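Side-chain contacts in acyl-CoA dehydrogenase domain protein Tcur3481 (Thermomonospora curvata, PDB 6WY9), which binds FAD and probably acts as an acyl-CoA dehydrogenase: residues T219-R224 / K295-A300; P86-L91 / T225-V230. One frame throughout, in Å; residues are numbered along the deposited sequence.

Interaction 1 of 2, residues T219-R224 / K295-A300; sequences TLDVAR and KAALVA
Ala297 sets its methyl group against the backbone of Asp221, with CB 3.7 Å from Asp221 O, and this is the tight part of the contact. The small side chain lets the helical segments 219-224 and 295-300 approach to 8.8 Å between their axes, running in roughly the same direction at 32°. The same methyl also meets the Asp221 carboxylate, since CG of that residue turns back beside its own backbone N (chi1 -80°) and brings OD1 to 3.8 Å from Ala297 CB.

Buried as well is the meeting of Arg224 with Leu298: the arginine sends an extended chain alongside the leucine, the two side chains pointing the same way, and Leu298 CD2 approaches Arg224 NE at 3.8 Å. The branched end of Leu298 thus covers one face of the guanidinium, displaced toward its rim. Asp221, the partly exposed member of the contact, forms the less enclosed side; its OD1 lies at the guanidinium edge, in plane, with only a long salt bridge to Arg224 NH1 (3.6 Å). Arg353 of helix 347-362 is also close to Arg224, a like charge that the carboxylate may help to offset. Leu298 continues onto Asp350 and Leu357 of that helix. Helices 215-248 and 295-319 belong, with 260-288 and 347-362, to the helical bundle of the acyl-CoA dehydrogenase C-terminal domain.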
loop_
_atom_site.group_PDB
_atom_site.type_symbol
_atom_site.label_atom_id
_atom_site.label_comp_id
_atom_site.label_asym_id
_atom_site.label_seq_id
_atom_site.Cartn_x
_atom_site.Cartn_y
_atom_site.Cartn_z
ATOM N N THR B 219 18.443 -8.034 -25.159
ATOM C CA THR B 219 18.905 -8.803 -24.019
ATOM C C THR B 219 18.325 -8.246 -22.719
ATOM O O THR B 219 17.978 -9.008 -21.815
ATOM C CB THR B 219 20.437 -8.836 -24.003
ATOM O OG1 THR B 219 20.890 -9.469 -25.195
ATOM C CG2 THR B 219 20.943 -9.665 -22.823
ATOM N N LEU B 220 18.164 -6.928 -22.623
ATOM C CA LEU B 220 17.572 -6.361 -21.412
ATOM C C LEU B 220 16.111 -6.792 -21.248
ATOM O O LEU B 220 15.672 -7.119 -20.139
ATOM C CB LEU B 220 17.699 -4.835 -21.430
ATOM C CG LEU B 220 19.126 -4.280 -21.331
ATOM C CD1 LEU B 220 19.124 -2.796 -21.648
ATOM C CD2 LEU B 220 19.743 -4.526 -19.953
ATOM N N ASP B 221 15.336 -6.797 -22.337
ATOM C CA ASP B 221 13.954 -7.278 -22.246
ATOM C C ASP B 221 13.875 -8.755 -21.844
ATOM O O ASP B 221 13.028 -9.150 -21.023
ATOM C CB ASP B 221 13.252 -7.059 -23.573
ATOM C CG ASP B 221 12.784 -5.626 -23.731
ATOM O OD1 ASP B 221 12.788 -4.885 -22.716
ATOM O OD2 ASP B 221 12.410 -5.264 -24.853
ATOM N N VAL B 222 14.718 -9.589 -22.442
ATOM C CA VAL B 222 14.738 -11.008 -22.100
ATOM C C VAL B 222 15.175 -11.209 -20.657
ATOM O O VAL B 222 14.603 -12.035 -19.935
ATOM C CB VAL B 222 15.657 -11.771 -23.064
ATOM C CG1 VAL B 222 15.930 -13.208 -22.513
ATOM C CG2 VAL B 222 15.064 -11.783 -24.456
ATOM N N ALA B 223 16.219 -10.491 -20.225
ATOM C CA ALA B 223 16.692 -10.635 -18.842
ATOM C C ALA B 223 15.621 -10.209 -17.840
ATOM O O ALA B 223 15.468 -10.832 -16.776
ATOM C CB ALA B 223 17.948 -9.794 -18.612
ATOM N N ARG B 224 14.919 -9.109 -18.138
ATOM C CA ARG B 224 13.819 -8.676 -17.273
ATOM C C ARG B 224 12.754 -9.762 -17.173
ATOM O O ARG B 224 12.215 -10.038 -16.079
ATOM C CB ARG B 224 13.203 -7.376 -17.808
ATOM C CG ARG B 224 14.101 -6.116 -17.617
ATOM C CD ARG B 224 13.500 -4.828 -18.221
ATOM N NE ARG B 224 14.335 -3.627 -17.946
ATOM C CZ ARG B 224 14.806 -2.788 -18.871
ATOM N NH1 ARG B 224 14.547 -2.999 -20.173
ATOM N NH2 ARG B 224 15.547 -1.724 -18.500
ATOM N N LYS B 295 7.427 -2.482 -23.280
ATOM C CA LYS B 295 6.480 -2.249 -22.180
ATOM C C LYS B 295 6.117 -3.555 -21.471
ATOM O O LYS B 295 5.984 -3.579 -20.246
ATOM C CB LYS B 295 5.228 -1.528 -22.677
ATOM C CG LYS B 295 5.508 -0.063 -23.079
ATOM C CD LYS B 295 4.214 0.780 -23.232
ATOM C CE LYS B 295 3.432 0.412 -24.473
ATOM N NZ LYS B 295 4.062 1.043 -25.656
ATOM N N ALA B 296 5.865 -4.617 -22.217
ATOM C CA ALA B 296 5.359 -5.818 -21.565
ATOM C C ALA B 296 6.404 -6.398 -20.611
ATOM O O ALA B 296 6.059 -6.891 -19.539
ATOM C CB ALA B 296 4.917 -6.848 -22.604
ATOM N N ALA B 297 7.685 -6.365 -21.006
ATOM C CA ALA B 297 8.748 -6.882 -20.152
ATOM C C ALA B 297 8.892 -6.064 -18.875
ATOM O O ALA B 297 9.093 -6.632 -17.792
ATOM C CB ALA B 297 10.063 -6.924 -20.949
ATOM N N LEU B 298 8.763 -4.726 -18.976
ATOM C CA LEU B 298 8.827 -3.868 -17.802
ATOM C C LEU B 298 7.641 -4.076 -16.874
ATOM O O LEU B 298 7.797 -3.960 -15.649
ATOM C CB LEU B 298 8.917 -2.389 -18.224
ATOM C CG LEU B 298 10.347 -1.883 -18.506
ATOM C CD1 LEU B 298 10.333 -0.519 -19.244
ATOM C CD2 LEU B 298 11.155 -1.795 -17.167
ATOM N N VAL B 299 6.447 -4.335 -17.427
ATOM C CA VAL B 299 5.295 -4.662 -16.592
ATOM C C VAL B 299 5.554 -5.968 -15.846
ATOM O O VAL B 299 5.328 -6.059 -14.635
ATOM C CB VAL B 299 3.992 -4.743 -17.430
ATOM C CG1 VAL B 299 2.864 -5.388 -16.630
ATOM C CG2 VAL B 299 3.523 -3.338 -17.873
ATOM N N ALA B 300 6.031 -6.998 -16.554
ATOM C CA ALA B 300 6.328 -8.239 -15.836
ATOM C C ALA B 300 7.371 -7.987 -14.755
ATOM O O ALA B 300 7.234 -8.466 -13.628
ATOM C CB ALA B 300 6.799 -9.323 -16.799
#

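Interaction 2 of 2, residues P86-L91 / T225-V230; sequences PLWPTL and TALAAV
The indole NE1 of Trp88 hydrogen-bonds to a bound glycerol, probably left from crystallisation, while Leu227 CD2 sits 3.6 Å from the same nitrogen. That methyl lies over the face of the indole, 3.8 Å from the centroid of the five-membered ring and 24° off its normal, as a CH-pi contact. It is displaced toward the rim, reaching CE2 of Trp88 at 3.6 Å, and the leucine branch runs across the indole at a slant. With CG between the backbone N and the carbonyl carbon (chi1 79°), the indole lies back over the neighbouring Pro89, whose CD is 3.3 Å above the ring plane on the face opposite Leu227, so the ring is sandwiched between a proline methylene and a leucine methyl. The contact joins helix 87-100, in the N-terminal part of the acyl-CoA dehydrogenase fold, to the long helix 215-248 that opens the C-terminal helical region. At the root of the indole the packing is less intimate: Trp88 CB meets Ala226 CB at 4.4 Å. Ala226 and Val230 also rest on Leu75 of helix 67-80, whereas Val121 of strand 118-122 touches Trp88 from the beta sheet.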
loop_
_atom_site.group_PDB
_atom_site.type_symbol
_atom_site.label_atom_id
_atom_site.label_comp_id
_atom_site.label_asym_id
_atom_site.label_seq_id
_atom_site.Cartn_x
_atom_site.Cartn_y
_atom_site.Cartn_z
ATOM N N PRO B 86 23.520 -20.937 -11.979
ATOM C CA PRO B 86 23.356 -19.665 -12.726
ATOM C C PRO B 86 22.609 -19.851 -14.048
ATOM O O PRO B 86 23.148 -19.639 -15.145
ATOM C CB PRO B 86 24.808 -19.232 -12.933
ATOM C CG PRO B 86 25.483 -20.574 -13.266
ATOM C CD PRO B 86 24.846 -21.544 -12.226
ATOM N N LEU B 87 21.346 -20.277 -13.961
ATOM C CA LEU B 87 20.609 -20.542 -15.195
ATOM C C LEU B 87 20.292 -19.245 -15.941
ATOM O O LEU B 87 20.485 -19.163 -17.161
ATOM C CB LEU B 87 19.325 -21.324 -14.882
ATOM C CG LEU B 87 19.503 -22.805 -14.508
ATOM C CD1 LEU B 87 18.154 -23.359 -13.926
ATOM C CD2 LEU B 87 19.956 -23.654 -15.691
ATOM N N TRP B 88 19.811 -18.211 -15.232
ATOM C CA TRP B 88 19.431 -17.075 -16.074
ATOM C C TRP B 88 20.663 -16.373 -16.653
ATOM O O TRP B 88 20.651 -16.043 -17.848
ATOM C CB TRP B 88 18.461 -16.100 -15.358
ATOM C CG TRP B 88 19.034 -15.127 -14.359
ATOM C CD1 TRP B 88 19.042 -15.253 -12.987
ATOM C CD2 TRP B 88 19.653 -13.855 -14.646
ATOM N NE1 TRP B 88 19.651 -14.152 -12.421
ATOM C CE2 TRP B 88 20.052 -13.297 -13.413
ATOM C CE3 TRP B 88 19.957 -13.168 -15.828
ATOM C CZ2 TRP B 88 20.709 -12.050 -13.329
ATOM C CZ3 TRP B 88 20.607 -11.944 -15.745
ATOM C CH2 TRP B 88 20.972 -11.399 -14.506
ATOM N N PRO B 89 21.775 -16.194 -15.926
ATOM C CA PRO B 89 22.936 -15.564 -16.595
ATOM C C PRO B 89 23.429 -16.364 -17.796
ATOM O O PRO B 89 23.644 -15.796 -18.872
ATOM C CB PRO B 89 23.989 -15.463 -15.476
ATOM C CG PRO B 89 23.178 -15.479 -14.187
ATOM C CD PRO B 89 22.050 -16.475 -14.502
ATOM N N THR B 90 23.589 -17.682 -17.656
ATOM C CA THR B 90 24.097 -18.476 -18.769
ATOM C C THR B 90 23.106 -18.520 -19.924
ATOM O O THR B 90 23.504 -18.373 -21.089
ATOM C CB THR B 90 24.422 -19.903 -18.302
ATOM O OG1 THR B 90 25.591 -19.866 -17.481
ATOM C CG2 THR B 90 24.702 -20.828 -19.485
ATOM N N LEU B 91 21.809 -18.771 -19.629
ATOM C CA LEU B 91 20.856 -19.036 -20.718
ATOM C C LEU B 91 20.338 -17.759 -21.378
ATOM O O LEU B 91 20.040 -17.781 -22.576
ATOM C CB LEU B 91 19.676 -19.896 -20.219
ATOM C CG LEU B 91 20.119 -21.343 -19.870
ATOM C CD1 LEU B 91 18.988 -22.273 -19.331
ATOM C CD2 LEU B 91 20.859 -22.005 -21.077
ATOM N N THR B 225 12.405 -10.352 -18.323
ATOM C CA THR B 225 11.401 -11.411 -18.377
ATOM C C THR B 225 11.887 -12.631 -17.610
ATOM O O THR B 225 11.153 -13.209 -16.811
ATOM C CB THR B 225 11.101 -11.738 -19.849
ATOM O OG1 THR B 225 10.647 -10.551 -20.513
ATOM C CG2 THR B 225 10.041 -12.813 -19.987
ATOM N N ALA B 226 13.151 -13.009 -17.819
ATOM C CA ALA B 226 13.711 -14.162 -17.131
ATOM C C ALA B 226 13.755 -13.943 -15.613
ATOM O O ALA B 226 13.455 -14.859 -14.832
ATOM C CB ALA B 226 15.118 -14.445 -17.705
ATOM N N LEU B 227 14.175 -12.750 -15.176
ATOM C CA LEU B 227 14.199 -12.484 -13.749
ATOM C C LEU B 227 12.789 -12.569 -13.184
ATOM O O LEU B 227 12.588 -13.058 -12.078
ATOM C CB LEU B 227 14.809 -11.090 -13.463
ATOM C CG LEU B 227 16.336 -11.015 -13.629
ATOM C CD1 LEU B 227 16.801 -9.497 -13.892
ATOM C CD2 LEU B 227 17.025 -11.638 -12.395
ATOM N N ALA B 228 11.807 -12.061 -13.922
ATOM C CA ALA B 228 10.432 -12.185 -13.454
ATOM C C ALA B 228 10.016 -13.648 -13.363
ATOM O O ALA B 228 9.274 -14.014 -12.452
ATOM C CB ALA B 228 9.494 -11.401 -14.348
ATOM N N ALA B 229 10.520 -14.516 -14.256
ATOM C CA ALA B 229 10.171 -15.938 -14.127
ATOM C C ALA B 229 10.710 -16.529 -12.823
ATOM O O ALA B 229 10.004 -17.274 -12.121
ATOM C CB ALA B 229 10.678 -16.734 -15.339
ATOM N N VAL B 230 11.966 -16.213 -12.479
ATOM C CA VAL B 230 12.538 -16.735 -11.232
ATOM C C VAL B 230 11.736 -16.206 -10.047
ATOM O O VAL B 230 11.411 -16.938 -9.100
ATOM C CB VAL B 230 14.025 -16.332 -11.113
ATOM C CG1 VAL B 230 14.626 -16.859 -9.782
ATOM C CG2 VAL B 230 14.826 -16.785 -12.349
#

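Overall arrangement
From the N terminus, residues 86-91 come first and wait for their partner until the chain has passed through the strands of the mixed beta sheet; interaction 2 closes this long loop on helix 215-248. Just before that closure the same helix supplies 219-224, whose partner, 295-300, follows only after helix 260-288. The two loops therefore cross rather than nest. With centres about 11 Å apart, the contacts occupy successive turns of helix 215-248 and touch directly, Ala297 CB lying 3.7 Å from Thr225 OG1. This one helix thus joins the N-terminal helices to helix 295-319 of the C-terminal domain, away from the FAD site.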